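Arginase (RocF) (Helicobacter pylori, PDB 4G3H) probably catalyses the manganese-dependent hydrolysis of L-arginine to L-ornithine and urea, the urea-forming step of arginine metabolism. Local coordinates at residues A[1-5]-A[41-45]; A[81-85]-A[274-278]; A[223-229]-A[270-274]. All blocks are in the same frame, centred on the assembly; numbering follows the deposited sequence.

Interaction 1: residues A[1-5]-A[41-45]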
loop_
_atom_site.group_PDB
_atom_site.type_symbol
_atom_site.label_atom_id
_atom_site.label_comp_id
_atom_site.label_asym_id
_atom_site.label_seq_id
_atom_site.Cartn_x
_atom_site.Cartn_y
_atom_site.Cartn_z
ATOM N N MET A 1 0.586 14.306 12.692
ATOM C CA MET A 1 0.736 13.200 11.703
ATOM C C MET A 1 2.144 12.615 11.744
ATOM O O MET A 1 3.102 13.315 12.054
ATOM C CB MET A 1 0.436 13.713 10.293
ATOM C CG MET A 1 0.344 12.622 9.248
ATOM S SD MET A 1 -0.296 13.216 7.664
ATOM C CE MET A 1 -1.934 13.733 8.136
ATOM N N ILE A 2 2.256 11.326 11.432
ATOM C CA ILE A 2 3.542 10.635 11.416
ATOM C C ILE A 2 3.895 10.247 9.976
ATOM O O ILE A 2 3.087 9.641 9.271
ATOM C CB ILE A 2 3.509 9.314 12.248
ATOM C CG1 ILE A 2 3.009 9.578 13.674
ATOM C CG2 ILE A 2 4.904 8.693 12.280
ATOM C CD1 ILE A 2 3.914 10.469 14.495
ATOM N N LEU A 3 5.099 10.597 9.541
ATOM C CA LEU A 3 5.541 10.243 8.205
ATOM C C LEU A 3 6.555 9.111 8.335
ATOM O O LEU A 3 7.619 9.287 8.940
ATOM C CB LEU A 3 6.188 11.438 7.500
ATOM C CG LEU A 3 6.850 11.115 6.146
ATOM C CD1 LEU A 3 5.823 10.586 5.149
ATOM C CD2 LEU A 3 7.523 12.365 5.594
ATOM N N VAL A 4 6.210 7.951 7.782
ATOM C CA VAL A 4 7.084 6.783 7.829
ATOM C C VAL A 4 7.729 6.589 6.464
ATOM O O VAL A 4 7.041 6.523 5.445
ATOM C CB VAL A 4 6.298 5.497 8.200
ATOM C CG1 VAL A 4 7.257 4.316 8.289
ATOM C CG2 VAL A 4 5.562 5.686 9.530
ATOM N N GLY A 5 9.054 6.519 6.445
ATOM C CA GLY A 5 9.768 6.329 5.196
ATOM C C GLY A 5 10.540 5.021 5.225
ATOM O O GLY A 5 11.418 4.834 6.066
ATOM N N THR A 41 2.171 20.046 10.782
ATOM C CA THR A 41 1.337 18.888 10.475
ATOM C C THR A 41 2.056 17.571 10.760
ATOM O O THR A 41 1.548 16.732 11.507
ATOM C CB THR A 41 0.877 18.921 9.001
ATOM O OG1 THR A 41 0.097 20.099 8.777
ATOM C CG2 THR A 41 0.037 17.697 8.670
ATOM N N ILE A 42 3.232 17.386 10.164
ATOM C CA ILE A 42 4.007 16.168 10.379
ATOM C C ILE A 42 4.931 16.418 11.566
ATOM O O ILE A 42 5.889 17.187 11.471
ATOM C CB ILE A 42 4.840 15.805 9.128
ATOM C CG1 ILE A 42 3.903 15.541 7.944
ATOM C CG2 ILE A 42 5.697 14.572 9.407
ATOM C CD1 ILE A 42 4.616 15.307 6.631
ATOM N N THR A 43 4.626 15.771 12.688
ATOM C CA THR A 43 5.390 15.946 13.919
ATOM C C THR A 43 6.562 14.991 14.034
ATOM O O THR A 43 7.423 15.152 14.894
ATOM C CB THR A 43 4.497 15.739 15.156
ATOM O OG1 THR A 43 4.077 14.368 15.211
ATOM C CG2 THR A 43 3.265 16.639 15.087
ATOM N N GLN A 44 6.601 13.993 13.169
ATOM C CA GLN A 44 7.678 13.030 13.230
ATOM C C GLN A 44 7.936 12.323 11.908
ATOM O O GLN A 44 7.012 11.840 11.257
ATOM C CB GLN A 44 7.369 12.003 14.324
ATOM C CG GLN A 44 8.287 10.793 14.341
ATOM C CD GLN A 44 7.934 9.811 15.445
ATOM O OE1 GLN A 44 8.127 8.606 15.302
ATOM N NE2 GLN A 44 7.424 10.326 16.556
ATOM N N GLU A 45 9.205 12.286 11.519
ATOM C CA GLU A 45 9.622 11.607 10.307
ATOM C C GLU A 45 10.428 10.393 10.751
ATOM O O GLU A 45 11.551 10.533 11.247
ATOM C CB GLU A 45 10.509 12.508 9.434
ATOM C CG GLU A 45 11.150 11.771 8.252
ATOM C CD GLU A 45 12.366 12.484 7.683
ATOM O OE1 GLU A 45 12.880 13.409 8.338
ATOM O OE2 GLU A 45 12.822 12.104 6.581
#
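Met-1 and Leu-3 bond through their backbones to Thr-41, Thr-43 and Gln-44. The contact joins strand 2-8 to strand 44-50 in the parallel sheet of the arginase fold. Strand 44-50 is outermost in that sheet within the chain. Met-1 uses both ends of its backbone. Met-1 N donates to Thr-41 O at 2.9 Å. The same N also approaches Glu-82 OE1, but that contact is short and doubtful. Met-1 O accepts Thr-43 N at 3.0 Å. That bond is bent at the hydrogen, to 146°. Ile-42 CA adds a CA-H...O contact to the same oxygen. Further on, Leu-3 N donates to Gln-44 O at 2.9 Å, and this bond is nearly straight. A backbone bond between Leu-3 and Arg-46 carries the pairing forward. Ile-2 bonds instead to Phe-83 and Leu-85, on the other flank of the strand.

Thr-43 and Glu-45 find their polar partners outside the pair. A chi1 of 66° turns Thr-43 OG1 toward the first strand, 3.5 Å from Met-1 O. Its strongest polar partner is Glu-82 OE1, a probable hydrogen bond. Glu-45 OE2 forms a salt bridge with Arg-25. Ile-2 and Gln-44 lie side by side, pointing the same way, with Ile-2 CD1 3.8 Å from Gln-44 CB. On the face that carries Leu-3, Leu-3 CB rests 3.7 Å from Ile-42 CG2.

Interaction 2: residues A[81-85]-A[274-278]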
loop_
_atom_site.group_PDB
_atom_site.type_symbol
_atom_site.label_atom_id
_atom_site.label_comp_id
_atom_site.label_asym_id
_atom_site.label_seq_id
_atom_site.Cartn_x
_atom_site.Cartn_y
_atom_site.Cartn_z
ATOM N N LYS A 81 -1.416 7.519 18.525
ATOM C CA LYS A 81 -2.724 8.024 18.109
ATOM C C LYS A 81 -2.649 8.808 16.798
ATOM O O LYS A 81 -3.614 8.874 16.040
ATOM C CB LYS A 81 -3.303 8.929 19.200
ATOM C CG LYS A 81 -3.209 8.362 20.609
ATOM C CD LYS A 81 -3.970 7.054 20.748
ATOM C CE LYS A 81 -3.886 6.525 22.170
ATOM N NZ LYS A 81 -2.474 6.321 22.598
ATOM N N GLU A 82 -1.487 9.394 16.544
ATOM C CA GLU A 82 -1.253 10.204 15.359
ATOM C C GLU A 82 -1.419 9.445 14.037
ATOM O O GLU A 82 -0.979 8.304 13.907
ATOM C CB GLU A 82 0.144 10.808 15.458
ATOM C CG GLU A 82 0.274 12.158 14.797
ATOM C CD GLU A 82 1.318 13.018 15.470
ATOM O OE1 GLU A 82 1.637 14.100 14.935
ATOM O OE2 GLU A 82 1.808 12.608 16.543
ATOM N N PHE A 83 -2.053 10.094 13.059
ATOM C CA PHE A 83 -2.296 9.488 11.752
ATOM C C PHE A 83 -0.988 9.219 11.015
ATOM O O PHE A 83 -0.131 10.098 10.905
ATOM C CB PHE A 83 -3.177 10.394 10.892
ATOM C CG PHE A 83 -3.731 9.707 9.682
ATOM C CD1 PHE A 83 -4.927 9.001 9.757
ATOM C CD2 PHE A 83 -3.028 9.707 8.483
ATOM C CE1 PHE A 83 -5.413 8.301 8.650
ATOM C CE2 PHE A 83 -3.505 9.008 7.374
ATOM C CZ PHE A 83 -4.696 8.306 7.459
ATOM N N PRO A 84 -0.816 7.996 10.494
ATOM C CA PRO A 84 0.422 7.684 9.782
ATOM C C PRO A 84 0.354 7.699 8.254
ATOM O O PRO A 84 -0.534 7.090 7.643
ATOM C CB PRO A 84 0.754 6.300 10.309
ATOM C CG PRO A 84 -0.619 5.657 10.318
ATOM C CD PRO A 84 -1.530 6.759 10.865
ATOM N N LEU A 85 1.293 8.407 7.641
ATOM C CA LEU A 85 1.391 8.443 6.186
ATOM C C LEU A 85 2.627 7.588 5.920
ATOM O O LEU A 85 3.731 7.928 6.344
ATOM C CB LEU A 85 1.605 9.869 5.677
ATOM C CG LEU A 85 1.892 9.938 4.175
ATOM C CD1 LEU A 85 0.810 9.215 3.392
ATOM C CD2 LEU A 85 1.989 11.386 3.753
ATOM N N LEU A 274 -10.687 5.424 8.561
ATOM C CA LEU A 274 -9.376 5.321 7.913
ATOM C C LEU A 274 -8.299 5.557 8.966
ATOM O O LEU A 274 -8.213 6.644 9.525
ATOM C CB LEU A 274 -9.244 6.373 6.804
ATOM C CG LEU A 274 -7.946 6.383 5.979
ATOM C CD1 LEU A 274 -7.805 5.072 5.206
ATOM C CD2 LEU A 274 -7.970 7.555 5.008
ATOM N N LYS A 275 -7.475 4.544 9.231
ATOM C CA LYS A 275 -6.419 4.667 10.234
ATOM C C LYS A 275 -5.007 4.746 9.659
ATOM O O LYS A 275 -4.047 4.970 10.395
ATOM C CB LYS A 275 -6.504 3.511 11.243
ATOM C CG LYS A 275 -7.842 3.435 11.965
ATOM C CD LYS A 275 -8.160 4.762 12.635
ATOM C CE LYS A 275 -9.591 4.807 13.141
ATOM N NZ LYS A 275 -9.942 6.148 13.695
ATOM N N ALA A 276 -4.868 4.553 8.352
ATOM C CA ALA A 276 -3.550 4.645 7.739
ATOM C C ALA A 276 -3.608 4.736 6.229
ATOM O O ALA A 276 -4.535 4.222 5.597
ATOM C CB ALA A 276 -2.679 3.450 8.150
ATOM N N VAL A 277 -2.615 5.413 5.658
ATOM C CA VAL A 277 -2.508 5.534 4.216
ATOM C C VAL A 277 -1.079 5.229 3.789
ATOM O O VAL A 277 -0.110 5.763 4.349
ATOM C CB VAL A 277 -2.889 6.930 3.706
ATOM C CG1 VAL A 277 -2.696 6.980 2.201
ATOM C CG2 VAL A 277 -4.352 7.247 4.060
ATOM N N GLU A 278 -0.965 4.354 2.797
ATOM C CA GLU A 278 0.313 3.941 2.249
ATOM C C GLU A 278 0.363 4.356 0.776
ATOM O O GLU A 278 -0.565 4.059 0.014
ATOM C CB GLU A 278 0.440 2.415 2.350
ATOM C CG GLU A 278 1.727 1.826 1.784
ATOM C CD GLU A 278 1.587 0.350 1.423
ATOM O OE1 GLU A 278 0.651 -0.311 1.921
ATOM O OE2 GLU A 278 2.419 -0.156 0.643
#
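Phe-83, Pro-84 and Leu-85 pack along Leu-274, Lys-275, Ala-276 and Val-277. Here strands 84-87 and 274-280 run as parallel neighbours in the main sheet of the arginase alpha/beta fold. Leu-85 pairs with Val-277 in register, and both side chains lie on the same face of the sheet.

The backbone bonding is slight. Val-277 N donates to Pro-84 O across 3.3 Å. The bond is straight, at 172°, but weak. Leu-85 CA makes a CA-H...O contact with Val-277 O at 3.6 Å.

Two of the contacts of the Phe-83 ring are at its edge. Chi1 of -166° sets CG beside the carbonyl carbon, and the ring then reaches across to the other strand. Leu-274 O lies at the ring edge, near its plane, 3.4 Å from Phe-83 CE1. Val-277 CG2 is also at the edge, 3.6 Å from Phe-83 CZ. Leu-274 CG is a looser neighbour of CZ. One face of the ring carries Pro-84 CD, offset toward the rim.

Apolar cover comes from both sides of the sheet. Helix 293-309 touches Phe-83 and Leu-274 through Cys-309, Leu-85 through Ile-306 and Val-277 through Ile-305. Helix 59-78 places Phe-78 against Pro-84 and Ala-276. The side chain of Val-277 is about 14 Å from a bound manganese, so the contact lies in the sheet, away from the metal ligands.

The proline ring makes the tight approach. Pro-84 has no N-H, and its CD comes 3.1 Å from Lys-275 O. Beside it, Pro-84 CG lies 3.7 Å from Ala-276 CB.

Interaction 3: residues A[223-229]-A[270-274]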
loop_
_atom_site.group_PDB
_atom_site.type_symbol
_atom_site.label_atom_id
_atom_site.label_comp_id
_atom_site.label_asym_id
_atom_site.label_seq_id
_atom_site.Cartn_x
_atom_site.Cartn_y
_atom_site.Cartn_z
ATOM N N LEU A 223 -17.886 -2.398 2.774
ATOM C CA LEU A 223 -17.172 -2.072 4.001
ATOM C C LEU A 223 -18.038 -1.642 5.180
ATOM O O LEU A 223 -17.520 -1.243 6.221
ATOM C CB LEU A 223 -16.152 -0.969 3.696
ATOM C CG LEU A 223 -14.693 -1.391 3.505
ATOM C CD1 LEU A 223 -14.605 -2.641 2.639
ATOM C CD2 LEU A 223 -13.915 -0.236 2.902
ATOM N N LYS A 224 -19.351 -1.733 5.021
ATOM C CA LYS A 224 -20.284 -1.325 6.070
ATOM C C LYS A 224 -20.039 -1.949 7.447
ATOM O O LYS A 224 -20.332 -1.330 8.470
ATOM C CB LYS A 224 -21.718 -1.629 5.627
ATOM C CG LYS A 224 -21.955 -3.088 5.274
ATOM C CD LYS A 224 -23.388 -3.328 4.838
ATOM C CE LYS A 224 -23.626 -4.797 4.522
ATOM N NZ LYS A 224 -25.049 -5.071 4.182
ATOM N N ALA A 225 -19.489 -3.158 7.482
ATOM C CA ALA A 225 -19.262 -3.832 8.755
ATOM C C ALA A 225 -17.864 -3.719 9.371
ATOM O O ALA A 225 -17.679 -4.080 10.536
ATOM C CB ALA A 225 -19.644 -5.304 8.622
ATOM N N VAL A 226 -16.881 -3.227 8.619
ATOM C CA VAL A 226 -15.519 -3.127 9.157
ATOM C C VAL A 226 -15.386 -2.019 10.189
ATOM O O VAL A 226 -16.101 -1.023 10.131
ATOM C CB VAL A 226 -14.463 -2.895 8.035
ATOM C CG1 VAL A 226 -14.632 -3.947 6.938
ATOM C CG2 VAL A 226 -14.586 -1.484 7.475
ATOM N N ASP A 227 -14.457 -2.197 11.126
ATOM C CA ASP A 227 -14.225 -1.219 12.186
ATOM C C ASP A 227 -13.194 -0.173 11.797
ATOM O O ASP A 227 -13.295 0.982 12.202
ATOM C CB ASP A 227 -13.753 -1.916 13.465
ATOM C CG ASP A 227 -14.755 -2.922 13.984
ATOM O OD1 ASP A 227 -15.910 -2.516 14.248
ATOM O OD2 ASP A 227 -14.386 -4.110 14.126
ATOM N N ILE A 228 -12.182 -0.587 11.042
ATOM C CA ILE A 228 -11.146 0.340 10.614
ATOM C C ILE A 228 -10.686 0.017 9.202
ATOM O O ILE A 228 -10.780 -1.121 8.745
ATOM C CB ILE A 228 -9.930 0.331 11.563
ATOM C CG1 ILE A 228 -9.328 -1.065 11.623
ATOM C CG2 ILE A 228 -10.342 0.824 12.945
ATOM C CD1 ILE A 228 -8.067 -1.120 12.437
ATOM N N ILE A 229 -10.174 1.033 8.524
ATOM C CA ILE A 229 -9.759 0.890 7.146
ATOM C C ILE A 229 -8.305 1.271 6.901
ATOM O O ILE A 229 -7.771 2.196 7.521
ATOM C CB ILE A 229 -10.683 1.744 6.256
ATOM C CG1 ILE A 229 -12.136 1.312 6.476
ATOM C CG2 ILE A 229 -10.302 1.601 4.792
ATOM C CD1 ILE A 229 -13.154 2.152 5.720
ATOM N N PHE A 270 -14.642 7.821 4.013
ATOM C CA PHE A 270 -14.191 6.929 5.080
ATOM C C PHE A 270 -13.297 7.621 6.101
ATOM O O PHE A 270 -12.555 6.965 6.825
ATOM C CB PHE A 270 -13.452 5.729 4.474
ATOM C CG PHE A 270 -14.308 4.894 3.559
ATOM C CD1 PHE A 270 -15.367 4.143 4.069
ATOM C CD2 PHE A 270 -14.085 4.900 2.182
ATOM C CE1 PHE A 270 -16.197 3.414 3.224
ATOM C CE2 PHE A 270 -14.905 4.177 1.323
ATOM C CZ PHE A 270 -15.969 3.429 1.846
ATOM N N LYS A 271 -13.390 8.943 6.169
ATOM C CA LYS A 271 -12.582 9.740 7.090
ATOM C C LYS A 271 -12.521 9.198 8.525
ATOM O O LYS A 271 -11.453 9.165 9.135
ATOM C CB LYS A 271 -13.102 11.181 7.118
ATOM C CG LYS A 271 -12.299 12.118 8.008
ATOM C CD LYS A 271 -10.971 12.519 7.377
ATOM C CE LYS A 271 -11.138 13.677 6.399
ATOM N NZ LYS A 271 -12.036 13.366 5.255
ATOM N N ASP A 272 -13.664 8.771 9.053
ATOM C CA ASP A 272 -13.748 8.265 10.422
ATOM C C ASP A 272 -13.053 6.943 10.719
ATOM O O ASP A 272 -12.464 6.779 11.787
ATOM C CB ASP A 272 -15.213 8.151 10.846
ATOM C CG ASP A 272 -15.779 9.465 11.341
ATOM O OD1 ASP A 272 -15.719 10.461 10.594
ATOM O OD2 ASP A 272 -16.286 9.499 12.483
ATOM N N ARG A 273 -13.117 5.996 9.791
ATOM C CA ARG A 273 -12.502 4.695 10.029
ATOM C C ARG A 273 -11.126 4.482 9.391
ATOM O O ARG A 273 -10.477 3.469 9.650
ATOM C CB ARG A 273 -13.462 3.587 9.584
ATOM C CG ARG A 273 -14.742 3.501 10.414
ATOM C CD ARG A 273 -15.693 2.438 9.866
ATOM N NE ARG A 273 -16.243 2.821 8.564
ATOM C CZ ARG A 273 -16.970 2.022 7.789
ATOM N NH1 ARG A 273 -17.248 0.779 8.171
ATOM N NH2 ARG A 273 -17.423 2.465 6.625
ATOM N N LEU A 274 -10.687 5.424 8.561
ATOM C CA LEU A 274 -9.376 5.321 7.913
ATOM C C LEU A 274 -8.299 5.557 8.966
ATOM O O LEU A 274 -8.213 6.644 9.525
ATOM C CB LEU A 274 -9.244 6.373 6.804
ATOM C CG LEU A 274 -7.946 6.383 5.979
ATOM C CD1 LEU A 274 -7.805 5.072 5.206
ATOM C CD2 LEU A 274 -7.970 7.555 5.008
#
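Phe-270 meets Ile-229 just where helix 256-269 gives way to a loop. The two side chains cross at about a right angle. Phe-270 CD1 lies 3.4 Å from Ile-229 CD1, which comes at the ring obliquely. Leu-223 CD2 is a looser neighbour, near Phe-270 CE1. Leu-113 of strand 110-115 also touches this ring. The backbone of Phe-270 turns back along its own loop. Phe-270 O accepts Leu-274 N at 3.0 Å and, more weakly, Arg-273 N.

The next residue to cross is Arg-273. The loop around it ends a beta-alpha-beta crossover: strand 228-234 leads on to helix 256-269, which returns to the parallel strand 274-280. The side chain of Arg-273 reaches back to the turn just before strand 228-234. Arg-273 CG passes 3.4 Å from Asp-227 O. A bend at chi3 of -68° then carries the guanidinium to the type I turn from Leu-223 to Val-226. NH1 makes two bonds there. Val-226 O lies in the guanidinium plane, 2.9 Å from Arg-273 NH1. Leu-223 O lies 2.8 Å from Arg-273 NH1 but is tilted out of that plane, and the bond is bent to 139°. Leu-223 O also accepts Val-226 N within the turn. The two donors come from opposite faces of its carbonyl plane. Ile-229 CD1 sits over one face of the guanidinium, toward its rim. At the backbone, Arg-273 O accepts Ile-229 N at 2.7 Å.

Leu-274 pairs with Ile-229 as the parallel strands begin. Leu-274 CA makes a CA-H...O contact with Ile-229 O at 3.5 Å. Leu-274 CD1 lies 3.7 Å from Ile-229 O.

The three contacts join neighbouring strands of one parallel sheet, in the order 44-50, 2-8, 84-87, 274-280 and 228-234. Interaction 1 closes before the other two open. Interactions 2 and 3 share Leu-274, and a probable hydrogen bond from Lys-275 N to Ile-229 O spans them. Their centres are about 13 Å apart. Interactions 1 and 2 have centres about 10 Å apart. They touch through strands 2-8 and 84-87 and through Glu-82. Interactions 1 and 3 do not touch, with centres about 22 Å apart. Helix 293-309 packs on both 1 and 2. Residues far apart in sequence thus assemble the sheet, and strand 228-234 ends at the manganese ligand Asp-234.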